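Local coordinates for 3-oxoacyl-[acyl-carrier-protein] synthase (Arabidopsis thaliana, PDB 2IX4) that catalyses the condensation step of mitochondrial fatty acid synthesis, adding two carbons from malonyl-ACP to a growing acyl chain, at residues A[89-94]-A[206-211]; A[157-162]-A[170-175]; A[97-102]-A[252-257]; A[33-38]-A[62-67]; A[20-25]-A[369-374]. All blocks are in the same frame, centred on the assembly; numbering follows the deposited sequence. Where two conformers were deposited one is given.

Contact 1. Residues A[89-94]-A[206-211]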
# COMPACT_ATOMS: atom_id res chain seq x y z
N ILE A 89 6.88 -3.89 -11.91
CA ILE A 89 8.12 -3.22 -11.51
C ILE A 89 8.84 -2.60 -12.72
O ILE A 89 9.31 -1.46 -12.66
CB ILE A 89 9.07 -4.16 -10.72
CG1 ILE A 89 8.40 -4.62 -9.42
CG2 ILE A 89 10.41 -3.48 -10.42
CD1 ILE A 89 9.07 -5.83 -8.75
N GLY A 90 8.90 -3.35 -13.82
CA GLY A 90 9.53 -2.88 -15.06
C GLY A 90 8.84 -1.67 -15.68
O GLY A 90 9.50 -0.77 -16.20
N TYR A 91 7.51 -1.67 -15.63
CA TYR A 91 6.71 -0.54 -16.13
C TYR A 91 7.03 0.74 -15.36
O TYR A 91 7.23 1.80 -15.97
CB TYR A 91 5.21 -0.83 -16.03
CG TYR A 91 4.68 -1.91 -16.95
CD1 TYR A 91 3.43 -2.49 -16.71
CD2 TYR A 91 5.42 -2.38 -18.04
CE1 TYR A 91 2.93 -3.48 -17.53
CE2 TYR A 91 4.92 -3.38 -18.87
CZ TYR A 91 3.68 -3.92 -18.60
OH TYR A 91 3.17 -4.91 -19.41
N ALA A 92 7.09 0.63 -14.04
CA ALA A 92 7.36 1.76 -13.15
C ALA A 92 8.76 2.31 -13.36
O ALA A 92 8.95 3.52 -13.41
CB ALA A 92 7.16 1.35 -11.70
N VAL A 93 9.74 1.42 -13.49
CA VAL A 93 11.13 1.83 -13.72
C VAL A 93 11.25 2.55 -15.06
O VAL A 93 11.88 3.59 -15.15
CB VAL A 93 12.12 0.64 -13.60
CG1 VAL A 93 13.54 1.06 -14.00
CG2 VAL A 93 12.12 0.10 -12.18
N CYS A 94 10.61 1.98 -16.09
CA CYS A 94 10.56 2.59 -17.42
C CYS A 94 9.98 4.01 -17.37
O CYS A 94 10.58 4.95 -17.89
CB CYS A 94 9.74 1.71 -18.38
SG CYS A 94 9.58 2.37 -20.05
N THR A 206 1.55 1.74 -10.82
CA THR A 206 1.87 0.73 -11.81
C THR A 206 0.98 -0.49 -11.65
O THR A 206 0.52 -0.79 -10.55
CB THR A 206 3.37 0.32 -11.79
OG1 THR A 206 3.63 -0.63 -12.83
CG2 THR A 206 3.78 -0.27 -10.43
N GLU A 207 0.72 -1.18 -12.76
CA GLU A 207 -0.08 -2.40 -12.73
C GLU A 207 0.16 -3.23 -13.98
O GLU A 207 0.22 -2.71 -15.09
CB GLU A 207 -1.57 -2.09 -12.61
CG GLU A 207 -2.39 -3.24 -12.01
CD GLU A 207 -2.33 -3.25 -10.49
OE1 GLU A 207 -2.93 -2.35 -9.87
OE2 GLU A 207 -1.69 -4.15 -9.91
N SER A 208 0.32 -4.53 -13.77
CA SER A 208 0.39 -5.48 -14.86
C SER A 208 -0.38 -6.71 -14.42
O SER A 208 0.21 -7.70 -13.99
CB SER A 208 1.83 -5.84 -15.20
OG SER A 208 1.86 -6.60 -16.39
N SER A 209 -1.69 -6.62 -14.52
CA SER A 209 -2.56 -7.65 -13.98
C SER A 209 -3.48 -8.25 -15.05
O SER A 209 -4.61 -8.62 -14.76
CB SER A 209 -3.37 -7.07 -12.81
OG SER A 209 -3.69 -8.09 -11.88
N ILE A 210 -2.99 -8.34 -16.28
CA ILE A 210 -3.74 -9.05 -17.33
C ILE A 210 -3.25 -10.50 -17.42
O ILE A 210 -2.21 -10.78 -18.02
CB ILE A 210 -3.69 -8.36 -18.72
CG1 ILE A 210 -4.11 -6.89 -18.62
CG2 ILE A 210 -4.59 -9.11 -19.71
CD1 ILE A 210 -3.93 -6.10 -19.90
N ASP A 211 -4.00 -11.39 -16.78
CA ASP A 211 -3.67 -12.80 -16.71
C ASP A 211 -4.93 -13.59 -16.35
O ASP A 211 -5.93 -12.99 -15.96
CB ASP A 211 -2.57 -13.06 -15.67
CG ASP A 211 -2.87 -12.42 -14.32
OD1 ASP A 211 -3.76 -12.91 -13.59
OD2 ASP A 211 -2.20 -11.43 -13.98

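Contact 2. Residues A[157-162]-A[170-175]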
# COMPACT_ATOMS: atom_id res chain seq x y z
N MET A 157 7.45 -2.94 -4.15
CA MET A 157 8.78 -3.16 -4.72
C MET A 157 9.17 -2.25 -5.89
O MET A 157 10.36 -2.11 -6.19
CB MET A 157 9.00 -4.64 -5.06
CG MET A 157 9.19 -5.52 -3.82
SD MET A 157 10.52 -5.00 -2.70
CE MET A 157 11.97 -5.33 -3.70
N ALA A 158 8.18 -1.64 -6.54
CA ALA A 158 8.47 -0.67 -7.60
C ALA A 158 9.26 0.53 -7.05
O ALA A 158 10.24 0.96 -7.66
CB ALA A 158 7.19 -0.21 -8.29
N SER A 159 8.83 1.03 -5.89
CA SER A 159 9.56 2.07 -5.16
C SER A 159 10.98 1.64 -4.80
O SER A 159 11.92 2.42 -4.92
CB SER A 159 8.82 2.47 -3.88
OG SER A 159 7.60 3.10 -4.18
N GLY A 160 11.11 0.39 -4.34
CA GLY A 160 12.41 -0.18 -3.99
C GLY A 160 13.38 -0.20 -5.15
O GLY A 160 14.53 0.23 -5.01
N HIS A 161 12.92 -0.67 -6.30
CA HIS A 161 13.76 -0.78 -7.50
C HIS A 161 14.13 0.58 -8.09
O HIS A 161 15.24 0.76 -8.59
CB HIS A 161 13.09 -1.66 -8.55
CG HIS A 161 13.14 -3.12 -8.22
ND1 HIS A 161 14.06 -3.98 -8.78
CD2 HIS A 161 12.38 -3.87 -7.39
CE1 HIS A 161 13.87 -5.19 -8.31
NE2 HIS A 161 12.85 -5.16 -7.46
N VAL A 162 13.19 1.53 -8.05
CA VAL A 162 13.45 2.89 -8.51
C VAL A 162 14.49 3.59 -7.62
O VAL A 162 15.48 4.12 -8.12
CB VAL A 162 12.14 3.73 -8.63
CG1 VAL A 162 12.44 5.20 -8.95
CG2 VAL A 162 11.23 3.14 -9.71
N GLY A 170 15.57 9.38 0.16
CA GLY A 170 14.45 10.02 0.84
C GLY A 170 13.39 8.97 1.16
O GLY A 170 13.65 7.77 1.02
N PRO A 171 12.19 9.41 1.57
CA PRO A 171 11.11 8.46 1.88
C PRO A 171 10.91 7.41 0.78
O PRO A 171 10.75 7.76 -0.39
CB PRO A 171 9.88 9.36 2.01
CG PRO A 171 10.41 10.68 2.43
CD PRO A 171 11.77 10.81 1.77
N ASN A 172 10.95 6.14 1.18
CA ASN A 172 10.70 5.01 0.30
C ASN A 172 9.33 4.47 0.69
O ASN A 172 9.18 3.83 1.73
CB ASN A 172 11.80 3.96 0.48
CG ASN A 172 11.63 2.73 -0.42
OD1 ASN A 172 10.54 2.43 -0.91
ND2 ASN A 172 12.72 2.00 -0.62
N HIS A 173 8.33 4.73 -0.16
CA HIS A 173 6.93 4.64 0.23
C HIS A 173 6.06 4.01 -0.86
O HIS A 173 6.46 3.93 -2.03
CB HIS A 173 6.44 6.06 0.57
CG HIS A 173 5.03 6.13 1.08
ND1 HIS A 173 3.97 6.56 0.30
CD2 HIS A 173 4.51 5.86 2.30
CE1 HIS A 173 2.86 6.53 1.02
NE2 HIS A 173 3.16 6.12 2.23
N ALA A 174 4.88 3.54 -0.47
CA ALA A 174 3.86 3.16 -1.42
C ALA A 174 2.52 3.24 -0.72
O ALA A 174 2.36 2.74 0.39
CB ALA A 174 4.10 1.75 -1.95
N ALA A 175 1.57 3.92 -1.36
CA ALA A 175 0.19 3.87 -0.93
C ALA A 175 -0.51 2.86 -1.82
O ALA A 175 -0.31 2.86 -3.03
CB ALA A 175 -0.46 5.23 -1.07

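Contact 3. Residues A[97-102]-A[252-257]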
# COMPACT_ATOMS: atom_id res chain seq x y z
N ASP A 97 12.17 6.47 -15.26
CA ASP A 97 13.35 6.90 -16.02
C ASP A 97 13.03 8.04 -16.98
O ASP A 97 13.82 8.97 -17.14
CB ASP A 97 13.95 5.72 -16.79
CG ASP A 97 15.34 6.03 -17.31
OD1 ASP A 97 15.49 6.17 -18.54
OD2 ASP A 97 16.28 6.15 -16.49
N GLU A 98 11.87 7.95 -17.64
CA GLU A 98 11.41 9.00 -18.54
C GLU A 98 11.11 10.28 -17.76
O GLU A 98 11.56 11.36 -18.15
CB GLU A 98 10.16 8.56 -19.31
CG GLU A 98 9.68 9.58 -20.34
CD GLU A 98 8.29 9.30 -20.89
OE1 GLU A 98 7.67 8.28 -20.52
OE2 GLU A 98 7.82 10.12 -21.71
N ALA A 99 10.37 10.15 -16.66
CA ALA A 99 10.02 11.29 -15.80
C ALA A 99 11.25 12.02 -15.27
O ALA A 99 11.32 13.25 -15.32
CB ALA A 99 9.12 10.84 -14.66
N LEU A 100 12.23 11.27 -14.76
CA LEU A 100 13.45 11.85 -14.19
C LEU A 100 14.32 12.54 -15.23
O LEU A 100 14.93 13.59 -14.95
CB LEU A 100 14.25 10.79 -13.43
CG LEU A 100 13.64 10.34 -12.09
CD1 LEU A 100 14.19 8.99 -11.68
CD2 LEU A 100 13.88 11.38 -11.00
N ARG A 101 14.40 11.97 -16.43
CA ARG A 101 15.16 12.58 -17.52
C ARG A 101 14.44 13.83 -18.05
O ARG A 101 15.09 14.82 -18.38
CB ARG A 101 15.44 11.57 -18.64
CG ARG A 101 16.43 10.51 -18.20
CD ARG A 101 16.79 9.53 -19.30
NE ARG A 101 17.59 8.43 -18.77
CZ ARG A 101 18.92 8.45 -18.65
NH1 ARG A 101 19.63 9.51 -19.05
NH2 ARG A 101 19.55 7.40 -18.15
N ASP A 102 13.11 13.78 -18.08
CA ASP A 102 12.27 14.93 -18.38
C ASP A 102 12.51 16.07 -17.38
O ASP A 102 12.65 17.23 -17.77
CB ASP A 102 10.79 14.51 -18.38
CG ASP A 102 9.85 15.62 -18.84
OD1 ASP A 102 10.24 16.45 -19.69
OD2 ASP A 102 8.70 15.63 -18.36
N SER A 252 1.94 2.10 -16.44
CA SER A 252 2.44 2.89 -15.33
C SER A 252 2.43 4.37 -15.66
O SER A 252 2.65 4.76 -16.81
CB SER A 252 3.87 2.47 -14.95
OG SER A 252 4.34 3.18 -13.82
N GLY A 253 2.17 5.18 -14.65
CA GLY A 253 2.33 6.63 -14.73
C GLY A 253 3.20 7.07 -13.58
O GLY A 253 2.96 6.70 -12.43
N VAL A 254 4.23 7.85 -13.89
CA VAL A 254 5.14 8.35 -12.87
C VAL A 254 5.42 9.83 -13.12
O VAL A 254 5.70 10.24 -14.26
CB VAL A 254 6.47 7.54 -12.82
CG1 VAL A 254 7.48 8.20 -11.90
CG2 VAL A 254 6.21 6.10 -12.37
N ILE A 255 5.32 10.63 -12.06
CA ILE A 255 5.68 12.05 -12.14
C ILE A 255 6.79 12.40 -11.16
O ILE A 255 6.99 11.71 -10.16
CB ILE A 255 4.46 12.99 -11.90
CG1 ILE A 255 3.87 12.80 -10.50
CG2 ILE A 255 3.41 12.77 -12.98
CD1 ILE A 255 2.73 13.74 -10.17
N VAL A 256 7.52 13.47 -11.47
CA VAL A 256 8.47 14.05 -10.53
C VAL A 256 7.80 15.25 -9.87
O VAL A 256 7.48 16.24 -10.53
CB VAL A 256 9.80 14.46 -11.21
CG1 VAL A 256 10.72 15.14 -10.21
CG2 VAL A 256 10.48 13.25 -11.82
N LEU A 257 7.56 15.12 -8.57
CA LEU A 257 7.07 16.22 -7.76
C LEU A 257 8.26 16.85 -7.06
O LEU A 257 9.18 16.15 -6.65
CB LEU A 257 6.09 15.70 -6.71
CG LEU A 257 4.75 15.11 -7.17
CD1 LEU A 257 4.19 14.22 -6.08
CD2 LEU A 257 3.77 16.22 -7.53

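Contact 4. Residues A[33-38]-A[62-67]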
# COMPACT_ATOMS: atom_id res chain seq x y z
N ARG A 33 -7.85 -4.55 -27.33
CA ARG A 33 -7.96 -5.63 -28.31
C ARG A 33 -8.51 -6.90 -27.66
O ARG A 33 -8.62 -6.98 -26.44
CB ARG A 33 -6.61 -5.91 -28.98
CG ARG A 33 -5.51 -6.40 -28.05
CD ARG A 33 -4.36 -7.01 -28.86
NE ARG A 33 -3.22 -7.37 -28.02
CZ ARG A 33 -3.13 -8.50 -27.32
NH1 ARG A 33 -4.11 -9.39 -27.33
NH2 ARG A 33 -2.04 -8.73 -26.59
N GLY A 34 -8.85 -7.89 -28.48
CA GLY A 34 -9.33 -9.18 -27.98
C GLY A 34 -8.23 -10.00 -27.33
O GLY A 34 -7.06 -9.92 -27.73
N LEU A 35 -8.61 -10.79 -26.33
CA LEU A 35 -7.68 -11.69 -25.64
C LEU A 35 -7.28 -12.87 -26.52
O LEU A 35 -8.07 -13.35 -27.33
CB LEU A 35 -8.31 -12.24 -24.36
CG LEU A 35 -8.30 -11.47 -23.03
CD1 LEU A 35 -8.81 -12.38 -21.94
CD2 LEU A 35 -6.92 -10.94 -22.67
N THR A 36 -6.04 -13.32 -26.35
CA THR A 36 -5.56 -14.56 -26.95
C THR A 36 -5.07 -15.49 -25.83
O THR A 36 -5.08 -15.10 -24.66
CB THR A 36 -4.40 -14.33 -27.94
OG1 THR A 36 -3.24 -13.88 -27.23
CG2 THR A 36 -4.78 -13.30 -29.00
N LEU A 37 -4.65 -16.70 -26.18
CA LEU A 37 -4.11 -17.66 -25.21
C LEU A 37 -2.83 -17.15 -24.53
O LEU A 37 -2.62 -17.40 -23.34
CB LEU A 37 -3.86 -19.03 -25.85
CG LEU A 37 -5.07 -19.87 -26.28
CD1 LEU A 37 -4.59 -21.18 -26.89
CD2 LEU A 37 -6.01 -20.14 -25.12
N ASP A 38 -1.99 -16.45 -25.29
CA ASP A 38 -0.74 -15.89 -24.77
C ASP A 38 -0.97 -14.86 -23.66
O ASP A 38 -0.12 -14.69 -22.78
CB ASP A 38 0.07 -15.24 -25.91
CG ASP A 38 0.68 -16.27 -26.85
OD1 ASP A 38 0.81 -15.97 -28.06
OD2 ASP A 38 1.05 -17.37 -26.39
N ALA A 62 -8.98 -6.61 -23.48
CA ALA A 62 -8.05 -5.96 -22.55
C ALA A 62 -7.20 -4.92 -23.29
O ALA A 62 -7.10 -4.96 -24.52
CB ALA A 62 -7.17 -6.99 -21.85
N ALA A 63 -6.60 -4.01 -22.53
CA ALA A 63 -5.75 -2.97 -23.10
C ALA A 63 -4.30 -3.23 -22.73
O ALA A 63 -3.93 -3.17 -21.55
CB ALA A 63 -6.19 -1.62 -22.61
N PHE A 64 -3.47 -3.49 -23.74
CA PHE A 64 -2.11 -3.97 -23.54
C PHE A 64 -1.04 -2.93 -23.86
O PHE A 64 -1.15 -2.21 -24.85
CB PHE A 64 -1.84 -5.20 -24.43
CG PHE A 64 -2.66 -6.40 -24.07
CD1 PHE A 64 -3.91 -6.61 -24.66
CD2 PHE A 64 -2.18 -7.34 -23.17
CE1 PHE A 64 -4.67 -7.74 -24.34
CE2 PHE A 64 -2.93 -8.47 -22.85
CZ PHE A 64 -4.18 -8.66 -23.44
N VAL A 65 -0.00 -2.89 -23.04
CA VAL A 65 1.21 -2.15 -23.37
C VAL A 65 1.87 -2.82 -24.58
O VAL A 65 2.08 -4.03 -24.58
CB VAL A 65 2.19 -2.14 -22.17
CG1 VAL A 65 3.59 -1.69 -22.61
CG2 VAL A 65 1.66 -1.26 -21.05
N PRO A 66 2.19 -2.03 -25.63
CA PRO A 66 2.93 -2.58 -26.77
C PRO A 66 4.41 -2.83 -26.44
O PRO A 66 5.12 -1.90 -26.04
CB PRO A 66 2.78 -1.50 -27.84
CG PRO A 66 2.60 -0.24 -27.10
CD PRO A 66 1.88 -0.60 -25.82
N TYR A 67 4.84 -4.07 -26.62
CA TYR A 67 6.23 -4.47 -26.38
C TYR A 67 7.02 -4.40 -27.68
O TYR A 67 6.46 -4.56 -28.76
CB TYR A 67 6.29 -5.90 -25.84
CG TYR A 67 5.98 -6.07 -24.37
CD1 TYR A 67 6.82 -6.81 -23.54
CD2 TYR A 67 4.83 -5.51 -23.80
CE1 TYR A 67 6.54 -6.98 -22.19
CE2 TYR A 67 4.55 -5.67 -22.45
CZ TYR A 67 5.40 -6.41 -21.65
OH TYR A 67 5.12 -6.57 -20.31

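Contact 5. Residues A[20-25]-A[369-374]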
# COMPACT_ATOMS: atom_id res chain seq x y z
N THR A 20 4.00 9.71 -27.23
CA THR A 20 3.20 8.74 -27.98
C THR A 20 1.80 8.54 -27.38
O THR A 20 0.81 8.53 -28.12
CB THR A 20 3.94 7.38 -28.11
OG1 THR A 20 5.18 7.59 -28.80
CG2 THR A 20 3.11 6.37 -28.89
N THR A 21 1.72 8.40 -26.06
CA THR A 21 0.44 8.21 -25.37
C THR A 21 -0.50 9.40 -25.58
O THR A 21 -1.64 9.22 -26.01
CB THR A 21 0.65 7.94 -23.86
OG1 THR A 21 1.31 6.68 -23.69
CG2 THR A 21 -0.69 7.90 -23.11
N TRP A 22 -0.01 10.60 -25.28
CA TRP A 22 -0.78 11.84 -25.43
C TRP A 22 -1.24 12.11 -26.87
O TRP A 22 -2.39 12.52 -27.08
CB TRP A 22 0.01 13.04 -24.89
CG TRP A 22 -0.75 14.34 -24.91
CD1 TRP A 22 -0.52 15.41 -25.72
CD2 TRP A 22 -1.86 14.70 -24.08
NE1 TRP A 22 -1.41 16.41 -25.45
CE2 TRP A 22 -2.25 16.00 -24.44
CE3 TRP A 22 -2.57 14.04 -23.06
CZ2 TRP A 22 -3.31 16.68 -23.82
CZ3 TRP A 22 -3.63 14.71 -22.44
CH2 TRP A 22 -3.98 16.01 -22.83
N ARG A 23 -0.36 11.89 -27.84
CA ARG A 23 -0.69 12.11 -29.25
C ARG A 23 -1.84 11.20 -29.68
O ARG A 23 -2.81 11.66 -30.28
CB ARG A 23 0.53 11.86 -30.15
CG ARG A 23 0.53 12.70 -31.42
CD ARG A 23 0.76 11.88 -32.70
NE ARG A 23 1.77 10.82 -32.55
CZ ARG A 23 1.54 9.53 -32.78
NH1 ARG A 23 0.34 9.11 -33.17
NH2 ARG A 23 2.52 8.65 -32.61
N ARG A 24 -1.72 9.91 -29.37
CA ARG A 24 -2.73 8.92 -29.74
C ARG A 24 -4.05 9.12 -28.98
O ARG A 24 -5.13 8.88 -29.53
CB ARG A 24 -2.18 7.51 -29.55
CG ARG A 24 -1.12 7.12 -30.59
CD ARG A 24 -0.64 5.68 -30.44
NE ARG A 24 -1.75 4.73 -30.40
CZ ARG A 24 -1.61 3.41 -30.21
NH1 ARG A 24 -0.40 2.88 -30.05
NH2 ARG A 24 -2.68 2.63 -30.19
N LEU A 25 -3.95 9.57 -27.73
CA LEU A 25 -5.13 9.87 -26.92
C LEU A 25 -5.95 11.00 -27.54
O LEU A 25 -7.17 10.87 -27.71
CB LEU A 25 -4.73 10.24 -25.48
CG LEU A 25 -5.86 10.60 -24.51
CD1 LEU A 25 -6.61 9.35 -24.05
CD2 LEU A 25 -5.32 11.37 -23.31
N ALA A 369 -3.74 11.55 -13.86
CA ALA A 369 -3.18 12.79 -13.32
C ALA A 369 -2.25 13.43 -14.35
O ALA A 369 -2.23 14.64 -14.51
CB ALA A 369 -2.44 12.53 -12.01
N ILE A 370 -1.47 12.59 -15.04
CA ILE A 370 -0.62 13.05 -16.13
C ILE A 370 -1.45 13.67 -17.25
O ILE A 370 -1.10 14.74 -17.77
CB ILE A 370 0.30 11.91 -16.64
CG1 ILE A 370 1.33 11.54 -15.56
CG2 ILE A 370 1.01 12.30 -17.95
CD1 ILE A 370 2.11 10.25 -15.81
N PHE A 371 -2.56 13.03 -17.61
CA PHE A 371 -3.48 13.57 -18.61
C PHE A 371 -4.01 14.95 -18.20
O PHE A 371 -4.12 15.85 -19.03
CB PHE A 371 -4.65 12.62 -18.89
CG PHE A 371 -4.27 11.34 -19.59
CD1 PHE A 371 -5.12 10.23 -19.54
CD2 PHE A 371 -3.07 11.22 -20.29
CE1 PHE A 371 -4.79 9.04 -20.18
CE2 PHE A 371 -2.73 10.03 -20.93
CZ PHE A 371 -3.59 8.94 -20.87
N SER A 372 -4.33 15.09 -16.91
CA SER A 372 -4.81 16.35 -16.34
C SER A 372 -3.74 17.45 -16.37
O SER A 372 -4.03 18.60 -16.69
CB SER A 372 -5.33 16.13 -14.92
OG SER A 372 -6.38 15.18 -14.91
N ILE A 373 -2.50 17.08 -16.03
CA ILE A 373 -1.36 18.00 -16.09
C ILE A 373 -1.10 18.42 -17.54
O ILE A 373 -0.81 19.59 -17.81
CB ILE A 373 -0.07 17.35 -15.49
CG1 ILE A 373 -0.25 17.10 -13.99
CG2 ILE A 373 1.16 18.24 -15.73
CD1 ILE A 373 0.62 15.97 -13.44
N LEU A 374 -1.22 17.47 -18.47
CA LEU A 374 -1.02 17.75 -19.90
C LEU A 374 -2.13 18.62 -20.50
O LEU A 374 -1.87 19.40 -21.41
CB LEU A 374 -0.86 16.45 -20.69
CG LEU A 374 0.47 15.71 -20.52
CD1 LEU A 374 0.41 14.31 -21.14
CD2 LEU A 374 1.64 16.51 -21.10

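Contact 1. Residues A[89-94]-A[206-211]
Thr206, on strand 200-207, meets Ala92 through their CB atoms, 3.9 Å apart, with Thr206 CG2 almost as near. A methyl as small as that of Ala92 lets the helix come close to the strand, where the CA atoms of the two residues lie 5.7 Å apart. Thr206 OG1 stands anti to the backbone N (chi1 -178°) and sits 3.6 Å from Tyr91 CB; its hydrogen bond goes to Phe88 O, one turn back in the same helix, so the hydroxyl is paired although buried. Glu207 turns its side chain the other way, to the hexanoic acid pocket, where OE1 and OE2 are hydrogen-bonded to the backbone N atoms of Gly362 and Ile124. Its carbonyl stays on the helix side, Glu207 O lying in the plane of the Tyr91 ring at the edge, 3.6 Å from CD1. Ser208 comes next, and its CB and OG both approach Tyr91 CE1 at 3.5 Å. Ser208 OG and Tyr91 OH do not bond each other; both are hydrogen-bonded to Glu250 OE1, which links Ser208 to the helix through one carboxylate oxygen. Tyrosine suits this place because its ring packs against Glu207 O and Ser208 while its hydroxyl reaches that carboxylate. Helix 87-102 thus lies against strand 200-207, with Ser252 of strand 251-259 beside the contact and helix 157-166 packed on Ile89, Ala92 and Val93.

Contact 2. Residues A[157-162]-A[170-175]
Ser159 lays its CB against the amide oxygen of Asn172, 3.4 Å from OD1, while its hydroxyl passes on to the next residue of the facing chain. Ser159 OG, anti to its own carbonyl carbon (chi1 -66°), gives a hydrogen bond to His173 O at 2.6 Å. The donor approaches nearly along the C=O axis, at a C=O...donor angle of 162°. The same OG is hydrogen-bonded to the backbone N of Ile120 in strand 116-122, and this small buried group therefore links a helix to two strand backbones. Serine suits the place: a short side chain lets the helix come near, and the hydroxyl can both give and accept. Gly160 presents backbone here, its CA 4.0 Å from Asn172 ND2. The first torsion of Asn172 (chi1 -179°) carries CG out from the strand, and the amide beyond it comes nearer the helix; ND2 has a weak hydrogen bond to Gly420 O of the second subunit. His173 directs its CB away from the helix, and its NE2 is hydrogen-bonded to Asp188 of the second subunit, its ND1 to Ser119. The arrangement is a helix and the short, weakly bonded strand that follows it, the strand running parallel to 116-122 at the dimer interface, as in the five-layered alpha-beta-alpha-beta-alpha architecture of thiolase-like condensing enzymes.

Contact 3. Residues A[97-102]-A[252-257]
Val256 meets Ala99 and Leu100 through one branch of its side chain. Its CB points at the helix, and at CB the side chain forks. The first torsion, chi1 176° for CG1, leaves CG2 anti to the carbonyl carbon, on the helix side, and CG2 carries the contact: it lies 3.6 Å from the backbone oxygen Ala99 O, 4.0 Å from Ala99 CB and also 4.0 Å from Leu100 CD2. One methyl therefore touches a main-chain carbonyl and two side chains of consecutive helix residues. A beta-branched residue suits the strand, and its short CG2 branch meets the helix closely. Leu100 reaches across from the flank of the helix, and its side chain crosses that of Val256 at about a right angle.

Ala99 points its CB toward the strand. This methyl lies 3.5 Å from Val254 O and 4.2 Å from Val254 CG1, the valine two places earlier on the same strand face. The single methyl allows the axes of helix 97-102 and strand 252-257 to approach to 7.3 Å, with an angle of 28° between their directions. No hydrogen bond crosses the contact; Arg101 and Asp97 form a salt bridge within the helix, on its other side.

Strand 251-259 runs between strands 3-12 and 200-207 in the mixed sheet, and helix 87-102 rests on one face of it. Ile255 points to the opposite face and packs on Ile186 of helix 181-195, as in the layered thiolase fold, where a sheet lies between layers of helices.

Contact 4. Residues A[33-38]-A[62-67]
Arg33 and Ala62 join by two backbone hydrogen bonds, Arg33 N to Ala62 O at 2.9 Å and Ala62 N to Arg33 O at 3.0 Å. They form a hydrogen-bonded antiparallel pair in the small two-stranded sheet of 32-34 and 61-63, separate from the main sheet of the ketosynthase fold. Both bonds are nearly straight, with an N-H...acceptor angle of 172° for the one given by Arg33.

Beyond the backbone, the charged end of Arg33 is held by a salt bridge from NH1 to Asp39 OD2 and, more weakly, by a bond from NH1 to Gly34 O. So held, the guanidinium also lies flat on Phe64: the planes are 3° apart and the centres 3.7 Å. This is a stack and a cation-pi contact together, in which the positive group would be stabilised by the electron-rich face. Arg33 NH2 stands over the centre of the ring, and Phe64 CD1 in turn lies over the centre of the guanidinium. The chain reaches there extended from CG to NE, after a first torsion of 64° that puts CG between the backbone N and the carbonyl carbon. Arginine suits a partly exposed place like this, since its flat end can cover an aromatic face and still bond to a carboxylate.

Leu35 completes the packing from another direction. Its branched end bridges strand and ring, Leu35 CD2 being 4.0 Å from Ala62 CB, the single methyl beside it. The same Leu35 carbon comes in the plane of the Phe64 ring, at its edge, with Leu35 CD2 3.6 Å from Phe64 CZ.

Contact 5. Residues A[20-25]-A[369-374]
Leu25 and Phe371 make one of two CH-pi contacts here: Leu25 CD2 stands over the centre of the Phe371 ring, 3.6 Å from the centroid and 4° off the normal. Leu374 and Trp22 make the other, with Leu374 CB 3.6 Å from the centroid of the six-membered ring of Trp22. Each helix thus supplies one aromatic ring and one leucine, and each ring takes an aliphatic carbon of the other helix on a face. Trp22 CG is anti to the backbone N (chi1 -176°), and from there the indole extends to the second helix, sliding past Leu374 in the opposite direction.

These are helices 18-26 and 364-378 of the ketosynthase fold, crossing at -74° with the short segments' axes 11.5 Å apart. Such a distance calls for large side chains, which tryptophan, phenylalanine and leucine provide. Met10 of strand 3-12 touches Thr21 and Phe371 alike.

Further apolar contacts fill in the rest. Leu374 CD1 lies over the same face of the indole as CB, 3.6 Å from Trp22 CE3; at the indole edge, in its plane, is Phe371 CD2, 4.0 Å from Trp22 CE3.

No hydrogen bond crosses between the segments. Thr21 turns its methyl to the ring, CG2 lying at the edge of Phe371, 3.7 Å from CE2, while Thr21 OG1 is hydrogen-bonded to Thr12 OG1 and Gly17 O. The backbone oxygen Phe371 O approaches Trp22 CZ3 at 3.6 Å.

In the fold
Helix 87-102 is shared by contacts 1 and 3, and it also packs on the helix of contact 2, with Ala92 CB 3.8 Å from Ala158 CB. Contact 1 is nearest the chemistry: the side chain of Glu207 is about 3 Å from bound hexanoic acid and about 7 Å from that of Cys179, the predicted active-site cysteine. Contact 4 joins it through a probable hydrogen bond of 2.7 Å between Tyr91 OH and Tyr67 OH. Across the sheet, Ile255 CG2 of contact 3 meets Ile370 CG1 of contact 5 at 3.5 Å, and the Phe371 side chain is about 8 Å from the potassium ion. Contact 2 faces the second subunit.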